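Local coordinates for epidermin leader peptide processing serine protease EpiP (Staphylococcus aureus subsp. aureus, PDB 3QFH), which is a subtilisin-like serine endopeptidase that probably cleaves the leader peptide from the precursor of the lantibiotic epidermin, at residues A[223-228]-A[264-269]. Residues are numbered along the deposited sequence; the frame is centred on the assembly and turned at random.
Sequences AANDGN and INYAKK
Ala224 and Asn225, at the end of helix 213-225, meet Tyr266 and Ala267 in the last turn of helix 254-269. Both helices belong to the parallel alpha/beta core of the subtilisin-like fold. Each leads into a strand of the parallel sheet, 230-233 and 273-277, which are neighbours there.

The apolar part is small and close. Ala224 CB points at the second helix and lies 3.7 Å from Ala267 CA. The two methyls, Ala224 CB and Ala267 CB, are 4.0 Å apart. With no longer side chain between them, the backbones come together, and Ala224 CA is 5.1 Å from Ala267 CA. Ile231 of strand 230-233 also touches Ala267, and Val221 of helix 213-225 packs on Tyr266.

Beyond Asn225 the first helix ends in a Schellman motif, with Gly227 at positive phi. Gly227 N bonds back to Ala224 O and Asn228 N to Ala223 O, which closes the motif. The Asn228 side chain adds a bond from ND2 to Ala223 O at 3.0 Å, so this oxygen accepts two bonds from Asn228.

The polar part is one side-chain bond beside the alanines. Tyr266 has CG anti to its backbone N (chi1 -179°), which carries the ring across to the first helix. The amide and ring planes stand 73° apart. Asn225 OD1 lies in the ring plane at its edge. The Tyr266 hydroxyl donates to Asn225 OD1 at 2.7 Å, meeting a lone pair in the carbonyl plane with a C=O...donor angle of 122°.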
loop_
_atom_site.group_PDB
_atom_site.type_symbol
_atom_site.label_atom_id
_atom_site.label_comp_id
_atom_site.label_asym_id
_atom_site.label_seq_id
_atom_site.Cartn_x
_atom_site.Cartn_y
_atom_site.Cartn_z
ATOM N N ALA A 223 -10.818 1.148 6.122
ATOM C CA ALA A 223 -10.954 1.796 4.811
ATOM C C ALA A 223 -12.148 1.224 4.051
ATOM O O ALA A 223 -12.935 1.975 3.459
ATOM C CB ALA A 223 -9.677 1.631 3.989
ATOM N N ALA A 224 -12.266 -0.098 4.073
ATOM C CA ALA A 224 -13.362 -0.787 3.419
ATOM C C ALA A 224 -14.683 -0.451 4.101
ATOM O O ALA A 224 -15.702 -0.273 3.428
ATOM C CB ALA A 224 -13.124 -2.293 3.404
ATOM N N ASN A 225 -14.686 -0.361 5.430
ATOM C CA ASN A 225 -15.923 0.009 6.141
ATOM C C ASN A 225 -16.328 1.452 5.884
ATOM O O ASN A 225 -17.511 1.779 5.931
ATOM C CB ASN A 225 -15.819 -0.229 7.657
ATOM C CG ASN A 225 -15.902 -1.707 8.031
ATOM O OD1 ASN A 225 -16.330 -2.544 7.229
ATOM N ND2 ASN A 225 -15.488 -2.031 9.253
ATOM N N ASP A 226 -15.343 2.312 5.662
ATOM C CA ASP A 226 -15.586 3.730 5.382
ATOM C C ASP A 226 -16.040 3.992 3.929
ATOM O O ASP A 226 -16.280 5.131 3.564
ATOM C CB ASP A 226 -14.339 4.575 5.699
ATOM C CG ASP A 226 -14.076 4.731 7.209
ATOM O OD1 ASP A 226 -14.930 4.339 8.030
ATOM O OD2 ASP A 226 -12.997 5.274 7.568
ATOM N N GLY A 227 -16.134 2.950 3.107
ATOM C CA GLY A 227 -16.621 3.094 1.741
ATOM C C GLY A 227 -15.608 3.542 0.703
ATOM O O GLY A 227 -15.991 3.992 -0.374
ATOM N N ASN A 228 -14.322 3.424 1.022
ATOM C CA ASN A 228 -13.256 3.737 0.068
ATOM C C ASN A 228 -13.149 2.572 -0.878
ATOM O O ASN A 228 -12.713 1.496 -0.484
ATOM C CB ASN A 228 -11.921 3.891 0.780
ATOM C CG ASN A 228 -11.908 5.031 1.735
ATOM O OD1 ASN A 228 -11.844 6.189 1.332
ATOM N ND2 ASN A 228 -11.926 4.720 3.024
ATOM N N ILE A 264 -7.765 -8.180 3.235
ATOM C CA ILE A 264 -7.882 -8.015 1.776
ATOM C C ILE A 264 -9.200 -8.634 1.220
ATOM O O ILE A 264 -9.910 -8.015 0.429
ATOM C CB ILE A 264 -6.623 -8.613 1.076
ATOM C CG1 ILE A 264 -5.407 -7.747 1.414
ATOM C CG2 ILE A 264 -6.796 -8.692 -0.451
ATOM C CD1 ILE A 264 -4.078 -8.339 1.023
ATOM N N ASN A 265 -9.533 -9.830 1.670
ATOM C CA ASN A 265 -10.755 -10.502 1.210
ATOM C C ASN A 265 -11.988 -9.828 1.791
ATOM O O ASN A 265 -13.047 -9.802 1.160
ATOM C CB ASN A 265 -10.701 -11.993 1.528
ATOM C CG ASN A 265 -9.601 -12.722 0.742
ATOM O OD1 ASN A 265 -9.071 -12.200 -0.240
ATOM N ND2 ASN A 265 -9.281 -13.933 1.157
ATOM N N TYR A 266 -11.844 -9.277 2.989
ATOM C CA TYR A 266 -12.912 -8.518 3.615
ATOM C C TYR A 266 -13.179 -7.274 2.745
ATOM O O TYR A 266 -14.334 -6.970 2.423
ATOM C CB TYR A 266 -12.535 -8.126 5.041
ATOM C CG TYR A 266 -13.598 -7.339 5.792
ATOM C CD1 TYR A 266 -14.531 -7.975 6.594
ATOM C CD2 TYR A 266 -13.662 -5.958 5.689
ATOM C CE1 TYR A 266 -15.499 -7.250 7.283
ATOM C CE2 TYR A 266 -14.605 -5.232 6.364
ATOM C CZ TYR A 266 -15.525 -5.876 7.158
ATOM O OH TYR A 266 -16.462 -5.132 7.820
ATOM N N ALA A 267 -12.111 -6.580 2.351
ATOM C CA ALA A 267 -12.247 -5.397 1.495
ATOM C C ALA A 267 -12.955 -5.774 0.217
ATOM O O ALA A 267 -13.833 -5.050 -0.220
ATOM C CB ALA A 267 -10.889 -4.748 1.188
ATOM N N LYS A 268 -12.573 -6.910 -0.377
ATOM C CA LYS A 268 -13.198 -7.373 -1.623
ATOM C C LYS A 268 -14.703 -7.599 -1.429
ATOM O O LYS A 268 -15.495 -7.205 -2.264
ATOM C CB LYS A 268 -12.553 -8.658 -2.113
ATOM C CG LYS A 268 -13.153 -9.214 -3.417
ATOM C CD LYS A 268 -12.665 -10.645 -3.634
ATOM C CE LYS A 268 -13.360 -11.344 -4.806
ATOM N NZ LYS A 268 -13.063 -10.668 -6.091
ATOM N N LYS A 269 -15.084 -8.207 -0.312
ATOM C CA LYS A 269 -16.495 -8.447 -0.015
ATOM C C LYS A 269 -17.252 -7.113 0.103
ATOM O O LYS A 269 -18.400 -7.027 -0.251
ATOM C CB LYS A 269 -16.649 -9.253 1.276
ATOM C CG LYS A 269 -18.105 -9.599 1.607
ATOM C CD LYS A 269 -18.252 -10.335 2.946
ATOM C CE LYS A 269 -17.885 -9.428 4.119
ATOM N NZ LYS A 269 -18.249 -10.028 5.435
#